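Long-range contact in PcyX_EBK42635 (Marine metagenome, PDB 5OWG), which probably reduces biliverdin to phycoerythrobilin as a ferredoxin-dependent bilin reductase of the four-electron type, encoded in a marine metagenome: residues A[60-65]-A[76-81]. Numbering follows the deposited sequence.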
# COMPACT_ATOMS: atom_id res chain seq x y z
N ALA A 60 -2.36 5.90 -3.80
CA ALA A 60 -2.25 4.45 -3.88
C ALA A 60 -0.80 4.13 -4.20
O ALA A 60 -0.29 4.56 -5.24
CB ALA A 60 -3.18 3.88 -4.95
N HIS A 61 -0.14 3.37 -3.32
CA HIS A 61 1.31 3.24 -3.34
C HIS A 61 1.69 1.77 -3.38
O HIS A 61 1.30 1.01 -2.49
CB HIS A 61 1.92 3.93 -2.11
CG HIS A 61 3.41 3.77 -2.00
ND1 HIS A 61 4.07 3.87 -0.79
CD2 HIS A 61 4.36 3.54 -2.93
CE1 HIS A 61 5.36 3.70 -0.99
NE2 HIS A 61 5.57 3.49 -2.28
N LEU A 62 2.45 1.38 -4.40
CA LEU A 62 2.95 0.02 -4.54
C LEU A 62 4.46 0.02 -4.32
O LEU A 62 5.20 0.63 -5.10
CB LEU A 62 2.61 -0.56 -5.91
CG LEU A 62 3.12 -1.98 -6.17
CD1 LEU A 62 2.37 -2.99 -5.30
CD2 LEU A 62 3.00 -2.35 -7.64
N ASP A 63 4.90 -0.66 -3.27
CA ASP A 63 6.31 -0.77 -2.92
C ASP A 63 6.73 -2.23 -3.03
O ASP A 63 6.23 -3.07 -2.27
CB ASP A 63 6.56 -0.23 -1.51
CG ASP A 63 7.92 -0.61 -0.97
OD1 ASP A 63 8.87 -0.71 -1.77
OD2 ASP A 63 8.03 -0.83 0.25
N VAL A 64 7.64 -2.52 -3.95
CA VAL A 64 8.07 -3.89 -4.23
C VAL A 64 9.59 -3.94 -4.14
O VAL A 64 10.28 -3.13 -4.76
CB VAL A 64 7.61 -4.37 -5.62
CG1 VAL A 64 8.07 -5.80 -5.88
CG2 VAL A 64 6.10 -4.27 -5.73
N VAL A 65 10.10 -4.89 -3.36
CA VAL A 65 11.54 -5.14 -3.25
C VAL A 65 11.79 -6.54 -3.80
O VAL A 65 11.41 -7.54 -3.17
CB VAL A 65 12.04 -5.02 -1.81
CG1 VAL A 65 13.55 -5.24 -1.75
CG2 VAL A 65 11.68 -3.66 -1.23
N ALA A 76 6.42 -6.98 -0.73
CA ALA A 76 5.58 -6.00 -1.40
C ALA A 76 4.72 -5.30 -0.36
O ALA A 76 4.33 -5.89 0.65
CB ALA A 76 4.71 -6.65 -2.47
N HIS A 77 4.44 -4.03 -0.62
CA HIS A 77 3.60 -3.21 0.23
C HIS A 77 2.64 -2.43 -0.65
O HIS A 77 3.05 -1.87 -1.67
CB HIS A 77 4.44 -2.26 1.09
CG HIS A 77 3.66 -1.15 1.72
ND1 HIS A 77 3.06 -1.27 2.96
CD2 HIS A 77 3.39 0.11 1.30
CE1 HIS A 77 2.45 -0.14 3.26
NE2 HIS A 77 2.63 0.71 2.27
N LEU A 78 1.37 -2.41 -0.27
CA LEU A 78 0.33 -1.75 -1.06
C LEU A 78 -0.64 -1.08 -0.10
O LEU A 78 -1.22 -1.74 0.76
CB LEU A 78 -0.39 -2.75 -1.97
CG LEU A 78 -1.48 -2.18 -2.88
CD1 LEU A 78 -0.91 -1.20 -3.89
CD2 LEU A 78 -2.22 -3.29 -3.58
N CYS A 79 -0.82 0.23 -0.27
CA CYS A 79 -1.67 1.01 0.61
C CYS A 79 -2.46 2.01 -0.22
O CYS A 79 -1.95 2.58 -1.19
CB CYS A 79 -0.87 1.75 1.68
SG CYS A 79 -1.89 2.52 2.94
N LEU A 80 -3.71 2.24 0.18
CA LEU A 80 -4.59 3.19 -0.49
C LEU A 80 -5.23 4.10 0.54
O LEU A 80 -5.91 3.63 1.46
CB LEU A 80 -5.68 2.47 -1.29
CG LEU A 80 -5.40 2.15 -2.76
CD1 LEU A 80 -4.39 1.02 -2.90
CD2 LEU A 80 -6.69 1.82 -3.50
N PHE A 81 -5.01 5.42 0.39
CA PHE A 81 -5.68 6.42 1.21
C PHE A 81 -6.80 7.07 0.41
O PHE A 81 -6.56 7.53 -0.71
CB PHE A 81 -4.70 7.49 1.67
CG PHE A 81 -3.79 7.06 2.79
CD1 PHE A 81 -4.23 7.09 4.10
CD2 PHE A 81 -2.49 6.66 2.53
CE1 PHE A 81 -3.40 6.71 5.13
CE2 PHE A 81 -1.66 6.27 3.56
CZ PHE A 81 -2.11 6.30 4.86
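Residues 60-65 and 76-81 pair as antiparallel neighbours in the middle of the central beta sheet, the two arms of one hairpin close to the centre of the chain. Two hydrogen-bonded pairs, His61 with Cys79 and Asp63 with His77, hold them together; the bond from Asp63 N to His77 O, 2.7 Å, is almost straight at 177°. Leu62 and Leu78 form the non-hydrogen-bonded pair between them, and CA-H...O contacts such as Leu78 CA to His61 O add to the ladder.

One face carries Ala60, Leu62, Val64, Ala76, Leu78 and Leu80, an apolar surface suited to the helix 14-28 packed over it. Leu78 CD1 lies against His61 O at 3.4 Å and meets Leu62 CD1 at 4.0 Å, the two side chains crossing obliquely. Small Ala60 leaves room for Leu80, whose CG lies 3.6 Å from Ala60 CB.

The other face carries His61, Asp63, His77 and Cys79. The His77 and His61 rings form a loose, offset edge-to-face pair, centroids 5.9 Å apart and planes at 69°. Asp63 CB meets His77 CB at 3.9 Å, the side chains crossing at about a right angle. Hydrogen bonds between His61 NE2 and Asn49 OD1 and between His77 ND1 and Asp94 OD1 help fix both rings; Phe232 also meets the His77 ring. Such a sheet, apolar under helix 14-28, with histidines and an aspartate on the face that probably borders the bilin pocket, is consistent with the alpha/beta/alpha sandwich of ferredoxin-dependent bilin reductases.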